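Local coordinates for iron-sulfur cluster assembly protein CyaY (Psychromonas ingrahamii, PDB 4HS5), which probably takes part in iron-sulfur cluster assembly, perhaps as a regulator, and probably binds iron as a member of the frataxin family, at residues A[15-20]-A[37-42]; A[45-50]-A[87-92]. One frame throughout, in Å; residues are numbered along the deposited sequence.

Interaction 1 (A[15-20]-A[37-42])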
ATOM      1  N   GLN A  15      -0.165   0.643  -9.049  1.00  5.54           N
ATOM      2  CA  GLN A  15      -0.974   1.505  -9.906  1.00  7.62           C
ATOM      3  C   GLN A  15      -2.380   1.739  -9.349  1.00  7.66           C
ATOM      4  O   GLN A  15      -2.925   2.831  -9.519  1.00  6.56           O
ATOM      5  CB  GLN A  15      -1.040   0.965 -11.334  1.00 11.50           C
ATOM      6  CG  GLN A  15       0.292   1.012 -12.048  1.00 12.39           C
ATOM      7  CD  GLN A  15       0.146   0.968 -13.552  1.00 15.33           C
ATOM      8  OE1 GLN A  15      -0.616   0.165 -14.091  1.00 17.20           O
ATOM      9  NE2 GLN A  15       0.883   1.831 -14.241  1.00 13.10           N
ATOM     10  N   LYS A  16      -2.964   0.737  -8.690  1.00  5.26           N
ATOM     11  CA  LYS A  16      -4.271   0.894  -8.029  1.00  6.11           C
ATOM     12  C   LYS A  16      -4.171   1.954  -6.935  1.00  7.38           C
ATOM     13  O   LYS A  16      -5.041   2.812  -6.797  1.00  8.05           O
ATOM     14  CB  LYS A  16      -4.734  -0.439  -7.437  1.00  7.54           C
ATOM     15  CG  LYS A  16      -6.121  -0.430  -6.799  1.00 12.98           C
ATOM     16  CD  LYS A  16      -6.497  -1.856  -6.398  1.00 21.68           C
ATOM     17  CE  LYS A  16      -7.956  -1.975  -5.976  1.00 33.93           C
ATOM     18  NZ  LYS A  16      -8.876  -2.268  -7.113  1.00 32.91           N
ATOM     19  N   ILE A  17      -3.087   1.924  -6.173  1.00  5.67           N
ATOM     20  CA  ILE A  17      -2.914   2.904  -5.111  1.00  8.17           C
ATOM     21  C   ILE A  17      -2.832   4.298  -5.719  1.00  7.00           C
ATOM     22  O   ILE A  17      -3.512   5.223  -5.253  1.00  7.55           O
ATOM     23  CB  ILE A  17      -1.674   2.599  -4.262  1.00  5.42           C
ATOM     24  CG1 ILE A  17      -1.896   1.327  -3.441  1.00  7.37           C
ATOM     25  CG2 ILE A  17      -1.359   3.771  -3.344  1.00  6.43           C
ATOM     26  CD1 ILE A  17      -0.604   0.773  -2.849  1.00  6.85           C
ATOM     27  N   GLU A  18      -2.043   4.449  -6.778  1.00  6.85           N
ATOM     28  CA  GLU A  18      -1.872   5.731  -7.460  1.00  7.78           C
ATOM     29  C   GLU A  18      -3.169   6.239  -8.079  1.00  8.32           C
ATOM     30  O   GLU A  18      -3.528   7.408  -7.921  1.00 11.04           O
ATOM     31  CB  GLU A  18      -0.774   5.621  -8.513  1.00 10.34           C
ATOM     32  CG  GLU A  18       0.568   5.383  -7.876  1.00 10.43           C
ATOM     33  CD  GLU A  18       1.606   4.899  -8.848  1.00 19.54           C
ATOM     34  OE1 GLU A  18       1.281   4.732 -10.043  1.00 21.21           O
ATOM     35  OE2 GLU A  18       2.750   4.677  -8.403  1.00 23.15           O
ATOM     36  N   GLU A  19      -3.858   5.359  -8.790  1.00  8.05           N
ATOM     37  CA  GLU A  19      -5.119   5.722  -9.409  1.00 10.63           C
ATOM     38  C   GLU A  19      -6.180   6.106  -8.378  1.00 11.94           C
ATOM     39  O   GLU A  19      -6.906   7.079  -8.592  1.00 12.62           O
ATOM     40  CB  GLU A  19      -5.609   4.583 -10.301  1.00 11.82           C
ATOM     41  CG  GLU A  19      -6.820   4.934 -11.136  1.00 12.68           C
ATOM     42  CD  GLU A  19      -8.087   4.845 -10.331  1.00 20.12           C
ATOM     43  OE1 GLU A  19      -8.093   4.074  -9.354  1.00 16.98           O
ATOM     44  OE2 GLU A  19      -9.058   5.559 -10.648  1.00 18.05           O
ATOM     45  N   LYS A  20      -6.280   5.349  -7.283  1.00 12.66           N
ATOM     46  CA  LYS A  20      -7.296   5.620  -6.257  1.00 12.02           C
ATOM     47  C   LYS A  20      -7.049   6.939  -5.547  1.00 15.04           C
ATOM     48  O   LYS A  20      -8.004   7.615  -5.161  1.00 13.33           O
ATOM     49  CB  LYS A  20      -7.394   4.487  -5.243  1.00 10.45           C
ATOM     50  CG  LYS A  20      -8.045   3.222  -5.779  1.00 12.27           C
ATOM     51  CD  LYS A  20      -9.538   3.424  -6.037  1.00 17.27           C
ATOM     52  CE  LYS A  20     -10.102   2.246  -6.810  1.00 21.15           C
ATOM     53  NZ  LYS A  20     -11.594   2.215  -6.817  1.00 24.37           N
ATOM     54  N   LEU A  37       7.393   2.679  -2.769  1.00  8.08           N
ATOM     55  CA  LEU A  37       6.361   3.655  -3.069  1.00  8.31           C
ATOM     56  C   LEU A  37       6.102   4.434  -1.794  1.00  7.70           C
ATOM     57  O   LEU A  37       5.635   3.873  -0.805  1.00  7.60           O
ATOM     58  CB  LEU A  37       5.085   2.960  -3.564  1.00  7.50           C
ATOM     59  CG  LEU A  37       3.840   3.826  -3.797  1.00  8.05           C
ATOM     60  CD1 LEU A  37       4.103   4.849  -4.900  1.00 11.32           C
ATOM     61  CD2 LEU A  37       2.625   2.981  -4.133  1.00 11.49           C
ATOM     62  N   THR A  38       6.432   5.723  -1.807  1.00  6.67           N
ATOM     63  CA  THR A  38       6.273   6.562  -0.634  1.00  7.49           C
ATOM     64  C   THR A  38       5.078   7.477  -0.791  1.00  8.27           C
ATOM     65  O   THR A  38       4.927   8.148  -1.808  1.00 11.04           O
ATOM     66  CB  THR A  38       7.533   7.392  -0.392  1.00  8.39           C
ATOM     67  OG1 THR A  38       8.633   6.504  -0.148  1.00 11.32           O
ATOM     68  CG2 THR A  38       7.357   8.307   0.813  1.00 16.72           C
ATOM     69  N   LEU A  39       4.216   7.481   0.222  1.00  7.27           N
ATOM     70  CA  LEU A  39       3.078   8.386   0.236  1.00  6.26           C
ATOM     71  C   LEU A  39       3.366   9.467   1.263  1.00  8.67           C
ATOM     72  O   LEU A  39       3.748   9.159   2.392  1.00  9.49           O
ATOM     73  CB  LEU A  39       1.816   7.626   0.631  1.00  7.30           C
ATOM     74  CG  LEU A  39       1.494   6.364  -0.170  1.00  6.65           C
ATOM     75  CD1 LEU A  39       0.165   5.787   0.251  1.00 10.10           C
ATOM     76  CD2 LEU A  39       1.498   6.678  -1.654  1.00  9.78           C
ATOM     77  N   GLU A  40       3.201  10.728   0.885  1.00 11.64           N
ATOM     78  CA  GLU A  40       3.366  11.809   1.852  1.00 11.27           C
ATOM     79  C   GLU A  40       2.112  12.660   1.970  1.00 11.74           C
ATOM     80  O   GLU A  40       1.453  12.977   0.979  1.00 12.40           O
ATOM     81  CB  GLU A  40       4.581  12.685   1.535  1.00 16.94           C
ATOM     82  CG  GLU A  40       4.766  13.828   2.541  1.00 20.52           C
ATOM     83  CD  GLU A  40       6.150  14.447   2.503  1.00 34.70           C
ATOM     84  OE1 GLU A  40       7.014  13.945   1.751  1.00 32.12           O
ATOM     85  OE2 GLU A  40       6.372  15.432   3.244  1.00 34.18           O
ATOM     86  N   PHE A  41       1.801  13.028   3.203  1.00 12.65           N
ATOM     87  CA  PHE A  41       0.648  13.851   3.492  1.00 15.11           C
ATOM     88  C   PHE A  41       1.111  15.288   3.768  1.00 12.10           C
ATOM     89  O   PHE A  41       2.304  15.543   3.946  1.00 15.05           O
ATOM     90  CB  PHE A  41      -0.109  13.237   4.667  1.00 15.92           C
ATOM     91  CG  PHE A  41      -0.376  11.758   4.494  1.00 17.77           C
ATOM     92  CD1 PHE A  41      -1.269  11.313   3.533  1.00 18.11           C
ATOM     93  CD2 PHE A  41       0.284  10.820   5.278  1.00 14.26           C
ATOM     94  CE1 PHE A  41      -1.513   9.956   3.356  1.00 17.70           C
ATOM     95  CE2 PHE A  41       0.043   9.459   5.112  1.00 15.82           C
ATOM     96  CZ  PHE A  41      -0.850   9.027   4.146  1.00 19.46           C
ATOM     97  N   GLU A  42       0.194  16.243   3.770  1.00 20.72           N
ATOM     98  CA  GLU A  42       0.666  17.610   3.937  1.00 21.20           C
ATOM     99  C   GLU A  42       1.112  17.922   5.365  1.00 21.73           C
ATOM    100  O   GLU A  42       1.807  18.911   5.589  1.00 25.03           O
ATOM    101  CB  GLU A  42      -0.304  18.649   3.380  1.00 31.27           C
ATOM    102  CG  GLU A  42      -1.757  18.386   3.638  1.00 27.57           C
ATOM    103  CD  GLU A  42      -2.610  19.486   3.050  1.00 39.45           C
ATOM    104  OE1 GLU A  42      -2.030  20.392   2.409  1.00 41.55           O
ATOM    105  OE2 GLU A  42      -3.844  19.445   3.228  1.00 40.02           O
TER
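The face of the antiparallel sheet that meets the first helix is joined to it here by Ile17 of helix 3-24 and Leu37 and Leu39 of strand 36-41. Ile17 and Leu37 each point at the other's layer and lie alongside, each passing the other. Their meeting is methyl on methyls. Leu37 CD2 lies 4.1 Å from Ile17 CD1 and 4.1 Å from Ile17 CG2, so one leucine branch sits against both methyl groups of the isoleucine. Ile17 CG2 stands anti to the backbone N (chi1 -69° for CG1), and from there it also faces Leu39. Leu39 presents a fork to it: Leu39 CD1 and Leu39 CD2 are each 4.4 Å from Ile17 CG2. This contact is looser.

The layout is that of the frataxin fold, a two-layer alpha/beta sandwich in which two helices pack on one face of a sheet. The helix and strand segments run nearly the same way, with their axes 22° apart and 10.9 Å at closest approach. At that spacing the layers meet through side chains, and no hydrogen bond crosses between the segments.

Glu18 lies at the more open border. Its chain is extended beyond CG and crosses Leu37 at a slant, bringing Glu18 OE2 to 3.8 Å from Leu37 CD1. That touch is packing of a carboxylate oxygen on a methyl. Glu18 also rests on Tyr30 of strand 28-33. Ile17 also packs on Ile49 of strand 46-52, Phe85 of helix 85-97 and Phe103 of the C-terminal tail.

Interaction 2 (A[45-50]-A[87-92])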
ATOM      1  N   THR A  45       3.936  13.712   7.413  1.00 14.34           N
ATOM      2  CA  THR A  45       4.057  12.290   7.740  1.00 14.41           C
ATOM      3  C   THR A  45       4.027  11.465   6.454  1.00 13.67           C
ATOM      4  O   THR A  45       3.637  11.954   5.391  1.00 14.36           O
ATOM      5  CB  THR A  45       2.978  11.792   8.731  1.00 12.39           C
ATOM      6  OG1 THR A  45       1.674  11.868   8.141  1.00 16.91           O
ATOM      7  CG2 THR A  45       3.007  12.626  10.013  1.00 18.48           C
ATOM      8  N   LYS A  46       4.446  10.211   6.554  1.00 12.41           N
ATOM      9  CA  LYS A  46       4.556   9.364   5.373  1.00 13.30           C
ATOM     10  C   LYS A  46       4.080   7.945   5.633  1.00  8.72           C
ATOM     11  O   LYS A  46       3.952   7.507   6.772  1.00  9.65           O
ATOM     12  CB  LYS A  46       6.013   9.296   4.906  1.00 15.12           C
ATOM     13  CG  LYS A  46       6.647  10.614   4.523  1.00 21.53           C
ATOM     14  CD  LYS A  46       8.119  10.396   4.221  1.00 30.44           C
ATOM     15  CE  LYS A  46       8.821  11.694   3.857  1.00 41.43           C
ATOM     16  NZ  LYS A  46      10.250  11.446   3.472  1.00 46.89           N
ATOM     17  N   LEU A  47       3.817   7.222   4.546  1.00  7.92           N
ATOM     18  CA  LEU A  47       3.661   5.771   4.589  1.00  7.21           C
ATOM     19  C   LEU A  47       4.636   5.231   3.562  1.00  7.40           C
ATOM     20  O   LEU A  47       4.782   5.798   2.488  1.00  8.96           O
ATOM     21  CB  LEU A  47       2.239   5.354   4.209  1.00  6.14           C
ATOM     22  CG  LEU A  47       1.127   5.788   5.168  1.00 10.60           C
ATOM     23  CD1 LEU A  47      -0.252   5.433   4.654  1.00 12.17           C
ATOM     24  CD2 LEU A  47       1.356   5.166   6.524  1.00 10.15           C
ATOM     25  N   ILE A  48       5.316   4.139   3.886  1.00  5.41           N
ATOM     26  CA  ILE A  48       6.308   3.598   2.976  1.00  8.43           C
ATOM     27  C   ILE A  48       5.885   2.204   2.570  1.00  5.71           C
ATOM     28  O   ILE A  48       5.691   1.338   3.417  1.00  5.42           O
ATOM     29  CB  ILE A  48       7.693   3.512   3.620  1.00  9.56           C
ATOM     30  CG1 ILE A  48       8.114   4.875   4.160  1.00 12.36           C
ATOM     31  CG2 ILE A  48       8.714   3.020   2.591  1.00 11.42           C
ATOM     32  CD1 ILE A  48       9.293   4.800   5.112  1.00 14.74           C
ATOM     33  N   ILE A  49       5.745   1.988   1.268  1.00  6.12           N
ATOM     34  CA  ILE A  49       5.355   0.691   0.730  1.00  5.21           C
ATOM     35  C   ILE A  49       6.556   0.113  -0.010  1.00  6.98           C
ATOM     36  O   ILE A  49       7.281   0.827  -0.696  1.00  7.16           O
ATOM     37  CB  ILE A  49       4.135   0.830  -0.192  1.00  5.87           C
ATOM     38  CG1 ILE A  49       2.944   1.305   0.624  1.00  9.04           C
ATOM     39  CG2 ILE A  49       3.806  -0.492  -0.877  1.00  7.35           C
ATOM     40  CD1 ILE A  49       1.873   1.945  -0.197  1.00 10.62           C
ATOM     41  N   ASN A  50       6.793  -1.175   0.173  1.00  7.51           N
ATOM     42  CA  ASN A  50       7.941  -1.818  -0.436  1.00 10.14           C
ATOM     43  C   ASN A  50       7.535  -3.162  -1.011  1.00 10.68           C
ATOM     44  O   ASN A  50       6.532  -3.742  -0.603  1.00 12.36           O
ATOM     45  CB  ASN A  50       9.039  -1.986   0.609  1.00  9.29           C
ATOM     46  CG  ASN A  50      10.407  -2.129  -0.003  1.00 11.95           C
ATOM     47  OD1 ASN A  50      10.547  -2.472  -1.179  1.00 15.64           O
ATOM     48  ND2 ASN A  50      11.438  -1.886   0.802  1.00 13.97           N
ATOM     49  N   THR A  87      -7.871  -1.974   2.702  1.00 11.43           N
ATOM     50  CA  THR A  87      -8.689  -1.570   3.843  1.00 10.55           C
ATOM     51  C   THR A  87      -7.803  -0.916   4.901  1.00  7.93           C
ATOM     52  O   THR A  87      -8.104   0.160   5.426  1.00  9.43           O
ATOM     53  CB  THR A  87      -9.409  -2.796   4.452  1.00 10.54           C
ATOM     54  OG1 THR A  87     -10.272  -3.372   3.462  1.00 22.25           O
ATOM     55  CG2 THR A  87     -10.241  -2.384   5.649  1.00 15.83           C
ATOM     56  N   PHE A  88      -6.681  -1.564   5.186  1.00 10.40           N
ATOM     57  CA  PHE A  88      -5.780  -1.065   6.206  1.00  7.98           C
ATOM     58  C   PHE A  88      -5.119   0.247   5.775  1.00  7.69           C
ATOM     59  O   PHE A  88      -4.906   1.150   6.586  1.00 10.15           O
ATOM     60  CB  PHE A  88      -4.729  -2.130   6.515  1.00  8.39           C
ATOM     61  CG  PHE A  88      -3.847  -1.778   7.676  1.00  9.66           C
ATOM     62  CD1 PHE A  88      -4.267  -1.995   8.977  1.00 14.34           C
ATOM     63  CD2 PHE A  88      -2.599  -1.227   7.459  1.00 10.95           C
ATOM     64  CE1 PHE A  88      -3.449  -1.668  10.045  1.00 19.80           C
ATOM     65  CE2 PHE A  88      -1.775  -0.895   8.517  1.00 14.31           C
ATOM     66  CZ  PHE A  88      -2.204  -1.125   9.813  1.00 13.74           C
ATOM     67  N   LEU A  89      -4.793   0.354   4.489  1.00  6.08           N
ATOM     68  CA  LEU A  89      -4.147   1.538   3.953  1.00  7.63           C
ATOM     69  C   LEU A  89      -5.068   2.746   4.056  1.00  6.33           C
ATOM     70  O   LEU A  89      -4.641   3.822   4.478  1.00  8.70           O
ATOM     71  CB  LEU A  89      -3.728   1.295   2.493  1.00  5.94           C
ATOM     72  CG  LEU A  89      -2.958   2.441   1.857  1.00  9.28           C
ATOM     73  CD1 LEU A  89      -1.704   2.698   2.664  1.00 11.84           C
ATOM     74  CD2 LEU A  89      -2.602   2.108   0.417  1.00  8.76           C
ATOM     75  N   SER A  90      -6.342   2.567   3.715  1.00  7.74           N
ATOM     76  CA  SER A  90      -7.324   3.638   3.897  1.00  8.36           C
ATOM     77  C   SER A  90      -7.397   4.090   5.348  1.00  7.00           C
ATOM     78  O   SER A  90      -7.446   5.291   5.621  1.00 10.52           O
ATOM     79  CB  SER A  90      -8.713   3.167   3.478  1.00  8.17           C
ATOM     80  OG  SER A  90      -8.769   2.936   2.087  1.00 11.45           O
ATOM     81  N   ALA A  91      -7.407   3.132   6.270  1.00  8.02           N
ATOM     82  CA  ALA A  91      -7.505   3.447   7.699  1.00  9.91           C
ATOM     83  C   ALA A  91      -6.259   4.202   8.135  1.00 18.16           C
ATOM     84  O   ALA A  91      -6.351   5.170   8.891  1.00 16.22           O
ATOM     85  CB  ALA A  91      -7.687   2.187   8.515  1.00 11.34           C
ATOM     86  N   ALA A  92      -5.097   3.773   7.650  1.00 11.22           N
ATOM     87  CA  ALA A  92      -3.847   4.444   8.012  1.00 13.75           C
ATOM     88  C   ALA A  92      -3.792   5.877   7.503  1.00 17.22           C
ATOM     89  O   ALA A  92      -3.379   6.783   8.230  1.00 19.03           O
ATOM     90  CB  ALA A  92      -2.643   3.651   7.511  1.00 14.91           C
TER
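Ser90 OG, on the helix between Leu89 and Ala92 that meet Leu47 of the sheet, has two hydrogen-bond partners, Leu86 O and Val101 O. The two carbonyls must share its single hydroxyl proton, so at most one full bond forms at a time. The contact itself is apolar. Leu47 CD1 is its centre. It lies 3.7 Å from Leu89 CD1 and 4.1 Å from Ala92 CB, and so bridges two residues one turn apart on the helix. Leu47 CD2 is a little farther, 4.4 Å from Ala92 CB, so the alanine methyl faces both prongs of the leucine.

Leu89 does not leave the helix straight toward the strand. Its CG is anti to the backbone N (chi1 -176°), and the CD1 branch then swings across to meet Leu47 at a slant. Both Leu89 methyls stay at about the same marginal distance from Ile49 CD1, 4.5 Å for Leu89 CD2. The CA atoms of Leu47 and Ala92 are 8.4 Å apart, with the short alanine side chain facing the leucine.

On another side of the helix, Phe103 of the C-terminal tail packs on Leu89 and Ser90. Strand 46-52 lies between strands 36-41 and 57-61 in the sheet. Leu47 touches Phe41 on the first of these, Ile49 touches Val58 and Leu60 on the second, and helix 85-97 packs over this inner part of the sheet.

The centres of the two contacts are about 9 Å apart, and each joins one of the two helices to the same sheet. Both segments of interaction 1 precede those of interaction 2 in the chain. Their strands, 36-41 and 46-52, are consecutive antiparallel neighbours. Backbone pairing joins them directly, with probable hydrogen bonds from Leu37 N to Ile49 O (2.8 Å) and from Leu39 N to Leu47 O (2.9 Å). Helix 3-24 and helix 85-97 thus pack on adjoining parts of one sheet face, and Phe103 touches residues of both helix segments. The N-terminal helix, the sheet and the C-terminal region together form one hydrophobic core.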